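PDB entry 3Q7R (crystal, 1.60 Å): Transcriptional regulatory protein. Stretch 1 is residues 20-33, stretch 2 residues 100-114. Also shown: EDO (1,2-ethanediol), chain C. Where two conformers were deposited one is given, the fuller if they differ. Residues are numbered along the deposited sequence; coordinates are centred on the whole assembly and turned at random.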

# COMPACT_ATOMS: atom_id res chain seq x y z
N GLU A 20 13.48 -11.54 8.93
CA GLU A 20 13.80 -12.62 9.88
C GLU A 20 12.57 -13.31 10.46
O GLU A 20 12.70 -14.22 11.28
N HIS A 21 11.37 -12.87 10.03
CA HIS A 21 10.14 -13.51 10.47
C HIS A 21 9.88 -14.78 9.67
O HIS A 21 9.03 -14.81 8.77
N TRP A 22 10.65 -15.82 9.98
CA TRP A 22 10.55 -17.09 9.29
C TRP A 22 9.12 -17.67 9.39
O TRP A 22 8.64 -18.26 8.44
N ASP A 23 8.42 -17.47 10.51
CA ASP A 23 7.06 -18.03 10.63
C ASP A 23 6.09 -17.33 9.70
O ASP A 23 5.30 -17.96 9.02
N LEU A 24 6.18 -16.00 9.61
CA LEU A 24 5.40 -15.25 8.63
C LEU A 24 5.69 -15.78 7.20
O LEU A 24 4.79 -15.96 6.40
N PHE A 25 6.96 -15.98 6.88
CA PHE A 25 7.35 -16.49 5.58
C PHE A 25 6.71 -17.84 5.25
O PHE A 25 6.05 -17.99 4.19
N PHE A 26 6.93 -18.83 6.12
CA PHE A 26 6.47 -20.20 5.82
C PHE A 26 4.92 -20.21 5.76
O PHE A 26 4.35 -20.83 4.87
N GLN A 27 4.27 -19.46 6.66
CA GLN A 27 2.81 -19.47 6.70
C GLN A 27 2.21 -18.74 5.51
O GLN A 27 1.16 -19.16 4.99
N THR A 28 2.85 -17.65 5.08
CA THR A 28 2.36 -16.93 3.92
C THR A 28 2.57 -17.77 2.67
O THR A 28 1.70 -17.84 1.82
N LYS A 29 3.73 -18.39 2.54
CA LYS A 29 4.04 -19.16 1.34
C LYS A 29 3.00 -20.28 1.14
O LYS A 29 2.53 -20.51 0.00
N GLU A 30 2.59 -20.95 2.22
CA GLU A 30 1.61 -22.03 2.10
C GLU A 30 0.22 -21.56 1.69
O GLU A 30 -0.59 -22.35 1.24
N LEU A 31 -0.07 -20.27 1.86
CA LEU A 31 -1.37 -19.74 1.43
C LEU A 31 -1.38 -19.31 -0.02
O LEU A 31 -2.46 -19.10 -0.59
N LEU A 32 -0.20 -19.13 -0.61
CA LEU A 32 -0.09 -18.65 -1.99
C LEU A 32 -0.11 -19.85 -2.93
O LEU A 32 0.48 -20.88 -2.63
N ASN A 33 -0.82 -19.74 -4.05
CA ASN A 33 -0.86 -20.83 -5.04
C ASN A 33 0.48 -20.84 -5.76
O ASN A 33 0.85 -19.82 -6.35
N ILE A 100 1.46 -1.66 7.88
CA ILE A 100 1.90 -1.50 9.26
C ILE A 100 1.32 -2.65 10.06
O ILE A 100 0.14 -3.03 9.85
N ARG A 101 2.15 -3.24 10.94
CA ARG A 101 1.70 -4.36 11.75
C ARG A 101 0.49 -3.94 12.63
O ARG A 101 0.31 -2.78 12.99
N PRO A 102 -0.33 -4.92 12.99
CA PRO A 102 -0.18 -6.36 12.73
C PRO A 102 -0.30 -6.79 11.29
O PRO A 102 -1.16 -6.32 10.54
N ILE A 103 0.57 -7.72 10.94
CA ILE A 103 0.59 -8.27 9.58
C ILE A 103 0.59 -9.78 9.75
O ILE A 103 1.59 -10.37 10.18
N THR A 104 -0.53 -10.40 9.41
CA THR A 104 -0.72 -11.85 9.52
C THR A 104 -0.46 -12.48 8.16
O THR A 104 -0.40 -11.77 7.14
N PRO A 105 -0.24 -13.81 8.13
CA PRO A 105 -0.08 -14.44 6.82
C PRO A 105 -1.25 -14.21 5.87
O PRO A 105 -0.99 -14.05 4.67
N ARG A 106 -2.49 -14.20 6.35
CA ARG A 106 -3.62 -13.94 5.45
C ARG A 106 -3.53 -12.52 4.84
O ARG A 106 -3.82 -12.33 3.68
N ILE A 107 -3.12 -11.54 5.62
CA ILE A 107 -2.99 -10.18 5.08
C ILE A 107 -1.87 -10.13 4.08
O ILE A 107 -2.01 -9.52 3.03
N LEU A 108 -0.71 -10.69 4.43
CA LEU A 108 0.43 -10.56 3.52
C LEU A 108 0.13 -11.30 2.20
O LEU A 108 0.46 -10.80 1.10
N LYS A 109 -0.50 -12.49 2.28
CA LYS A 109 -0.88 -13.18 1.06
C LYS A 109 -1.78 -12.32 0.18
O LYS A 109 -1.59 -12.24 -1.04
N SER A 110 -2.77 -11.66 0.79
CA SER A 110 -3.70 -10.84 0.02
C SER A 110 -3.02 -9.62 -0.56
O SER A 110 -3.34 -9.19 -1.67
N ALA A 111 -2.09 -9.05 0.21
CA ALA A 111 -1.41 -7.86 -0.24
C ALA A 111 -0.48 -8.17 -1.41
O ALA A 111 -0.39 -7.38 -2.34
N ILE A 112 0.30 -9.24 -1.29
CA ILE A 112 1.18 -9.66 -2.38
C ILE A 112 0.35 -9.91 -3.64
O ILE A 112 0.70 -9.47 -4.74
N SER A 113 -0.78 -10.58 -3.47
CA SER A 113 -1.65 -10.88 -4.62
C SER A 113 -2.22 -9.61 -5.26
O SER A 113 -2.29 -9.49 -6.50
N LEU A 114 -2.63 -8.65 -4.44
CA LEU A 114 -3.18 -7.40 -4.97
C LEU A 114 -2.07 -6.61 -5.66
O LEU A 114 -2.27 -6.09 -6.76

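How do the two helices come so close? Their axes approach to 8.5 Å at an angle of 58°, and small side chains interlock at the crossing, where Thr28 CA lies 4.5 Å from Pro105 CA. Pro105 points toward the first stretch and sits among Leu24, Gln27, Thr28 and Leu31; its CG is 3.4 Å from Gln27 CB. Thr28, rotamer m, returns the fit, lodging among Pro105, Leu108, Lys109 and Ile112.

What apolar packing surrounds this crossing? Leu24 (t, p) leaves its backbone sideways, but its end comes nearer, placing CG 4.0 Å from Leu108 CD2 and CD1 4.1 Å from Pro105 CD. Leu31 (m, t) points toward the partner and brings CD1 to 3.8 Å from Pro105 CB. Past the first helix, Leu32 (m, t) sets CD1 4.2 Å from Ile112 CD1, while its CD2 lies 3.5 Å from CG of Lys109. That lysine therefore contributes its aliphatic chain, with chi2 between wells at -96°.

Where does charge enter the contact? Arg101 extends toward the first stretch (chi1 m, chi2 and chi3 t) and lays its guanidinium flat on the ring of His21, with centres 4.4 Å apart and planes at 28°. Leu24 CD2 meets the guanidinium at its edge, 4.0 Å from Arg101 NH2.

Do hydrogen bonds join the stretches? None does; several polar groups instead find partners within their own stretch or elsewhere in the structure. Thr28 OG1 donates to Leu24 O at 2.8 Å, and Ser113 OG to Lys109 O at 2.9 Å, so both hydroxyls are satisfied beside apolar neighbours. Thr104 caps the second helix, its OG1 accepting from Ile107 N at 3.2 Å. The bound 1,2-ethanediol, probably from the crystallisation liquor, accepts at O2 from Ile100 N at 2.9 Å, on a residue that takes no part in the contact.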

# COMPACT_ATOMS: atom_id res chain seq x y z
CB GLU A 20 14.68 -12.12 11.02
CG GLU A 20 16.07 -11.62 10.49
CD GLU A 20 17.05 -11.25 11.60
OE1 GLU A 20 16.64 -11.22 12.80
OE2 GLU A 20 18.22 -10.96 11.28
CB HIS A 21 8.98 -12.51 10.36
CG HIS A 21 9.03 -11.45 11.43
ND1 HIS A 21 9.51 -10.17 11.26
CD2 HIS A 21 8.69 -11.55 12.74
CE1 HIS A 21 9.40 -9.50 12.41
NE2 HIS A 21 8.92 -10.32 13.32
CB TRP A 22 11.56 -18.09 9.86
CG TRP A 22 13.00 -17.71 9.55
CD1 TRP A 22 13.81 -16.89 10.28
CD2 TRP A 22 13.78 -18.14 8.42
NE1 TRP A 22 15.04 -16.78 9.69
CE2 TRP A 22 15.05 -17.54 8.54
CE3 TRP A 22 13.55 -18.99 7.34
CZ2 TRP A 22 16.08 -17.76 7.63
CZ3 TRP A 22 14.56 -19.20 6.43
CH2 TRP A 22 15.82 -18.59 6.58
CB ASP A 23 6.56 -18.00 12.09
CG ASP A 23 6.75 -16.63 12.78
OD1 ASP A 23 7.33 -15.66 12.22
OD2 ASP A 23 6.27 -16.54 13.93
CB LEU A 24 5.69 -13.75 8.70
CG LEU A 24 5.00 -12.87 7.65
CD1 LEU A 24 3.46 -12.84 7.84
CD2 LEU A 24 5.59 -11.44 7.73
CB PHE A 25 8.86 -16.64 5.49
CG PHE A 25 9.31 -17.30 4.21
CD1 PHE A 25 9.12 -16.68 2.97
CD2 PHE A 25 9.92 -18.56 4.25
CE1 PHE A 25 9.57 -17.30 1.81
CE2 PHE A 25 10.35 -19.18 3.09
CZ PHE A 25 10.17 -18.55 1.85
CB PHE A 26 7.03 -21.20 6.83
CG PHE A 26 8.50 -21.48 6.64
CD1 PHE A 26 8.96 -21.94 5.41
CD2 PHE A 26 9.40 -21.25 7.66
CE1 PHE A 26 10.32 -22.18 5.21
CE2 PHE A 26 10.77 -21.50 7.46
CZ PHE A 26 11.21 -21.94 6.24
CB GLN A 27 2.31 -18.88 8.01
CG GLN A 27 2.66 -19.84 9.15
CD GLN A 27 2.22 -19.35 10.49
OE1 GLN A 27 1.20 -18.68 10.60
NE2 GLN A 27 2.98 -19.68 11.52
CB THR A 28 3.05 -15.57 3.77
OG1 THR A 28 2.77 -14.77 4.93
CG2 THR A 28 2.50 -14.84 2.54
CB LYS A 29 5.47 -19.68 1.48
CG LYS A 29 5.97 -20.65 0.45
CD LYS A 29 7.43 -20.97 0.85
CE LYS A 29 8.18 -21.62 -0.29
NZ LYS A 29 7.78 -23.01 -0.45
CB GLU A 30 1.57 -22.87 3.37
CG GLU A 30 1.25 -22.16 4.67
CD GLU A 30 1.45 -23.07 5.88
OE1 GLU A 30 2.14 -24.10 5.72
OE2 GLU A 30 0.93 -22.75 6.98
CB LEU A 31 -1.78 -18.56 2.31
CG LEU A 31 -1.96 -18.89 3.80
CD1 LEU A 31 -2.21 -17.64 4.63
CD2 LEU A 31 -3.11 -19.90 3.99
CB LEU A 32 1.19 -17.84 -2.20
CG LEU A 32 1.15 -16.42 -1.60
CD1 LEU A 32 2.51 -15.77 -1.59
CD2 LEU A 32 0.16 -15.56 -2.37
CB ASN A 33 -1.98 -20.58 -6.05
CG ASN A 33 -1.96 -21.57 -7.19
OD1 ASN A 33 -1.12 -22.46 -7.24
ND2 ASN A 33 -2.88 -21.40 -8.13
CB ILE A 100 1.48 -0.16 9.85
CG1 ILE A 100 2.09 0.98 9.00
CG2 ILE A 100 1.89 -0.09 11.35
CD1 ILE A 100 1.88 2.42 9.59
CB ARG A 101 2.88 -4.88 12.62
CG ARG A 101 3.88 -5.72 11.78
CD ARG A 101 5.03 -6.40 12.59
NE ARG A 101 5.50 -7.46 11.76
CZ ARG A 101 6.45 -7.32 10.82
NH1 ARG A 101 7.16 -6.20 10.70
NH2 ARG A 101 6.70 -8.35 10.02
CB PRO A 102 -1.35 -7.00 13.52
CG PRO A 102 -1.66 -6.02 14.55
CD PRO A 102 -1.39 -4.65 13.99
CB ILE A 103 1.83 -7.92 8.79
CG1 ILE A 103 1.84 -6.43 8.43
CG2 ILE A 103 1.85 -8.68 7.46
CD1 ILE A 103 3.24 -5.91 8.06
CB THR A 104 -2.16 -12.19 9.90
OG1 THR A 104 -3.05 -11.74 8.86
CG2 THR A 104 -2.56 -11.58 11.28
CB PRO A 105 0.07 -15.93 7.14
CG PRO A 105 0.72 -15.92 8.52
CD PRO A 105 0.08 -14.73 9.24
CB ARG A 106 -4.96 -14.13 6.20
CG ARG A 106 -5.29 -15.60 6.42
CD ARG A 106 -6.52 -15.76 7.30
NE ARG A 106 -7.72 -15.35 6.58
CZ ARG A 106 -8.74 -14.68 7.13
NH1 ARG A 106 -8.70 -14.35 8.41
NH2 ARG A 106 -9.78 -14.36 6.38
CB ILE A 107 -2.75 -9.21 6.19
CG1 ILE A 107 -4.05 -9.11 7.01
CG2 ILE A 107 -2.30 -7.83 5.65
CD1 ILE A 107 -3.94 -8.27 8.25
CB LEU A 108 1.71 -11.09 4.19
CG LEU A 108 2.94 -10.99 3.31
CD1 LEU A 108 3.27 -9.50 2.88
CD2 LEU A 108 4.15 -11.57 4.01
CB LYS A 109 -1.63 -14.48 1.43
CG LYS A 109 -2.15 -15.28 0.21
CD LYS A 109 -3.61 -14.96 -0.07
CE LYS A 109 -4.29 -16.05 -0.94
NZ LYS A 109 -5.62 -15.58 -1.42
CB SER A 110 -4.93 -10.45 0.87
OG SER A 110 -5.72 -11.61 1.15
CB ALA A 111 -0.60 -7.25 0.92
CB ILE A 112 1.92 -10.95 -1.95
CG1 ILE A 112 3.00 -10.64 -0.92
CG2 ILE A 112 2.49 -11.70 -3.17
CD1 ILE A 112 3.54 -11.95 -0.23
CB SER A 113 -2.77 -11.84 -4.19
OG SER A 113 -2.23 -13.05 -3.70
CB LEU A 114 -3.80 -6.55 -3.87
CG LEU A 114 -4.31 -5.17 -4.31
CD1 LEU A 114 -5.37 -5.27 -5.43
CD2 LEU A 114 -4.93 -4.44 -3.11
C1 EDO C . -1.33 1.34 6.90
O1 EDO C . -1.71 2.35 7.84
C2 EDO C . -1.83 0.02 7.48
O2 EDO C . -1.16 -1.05 6.85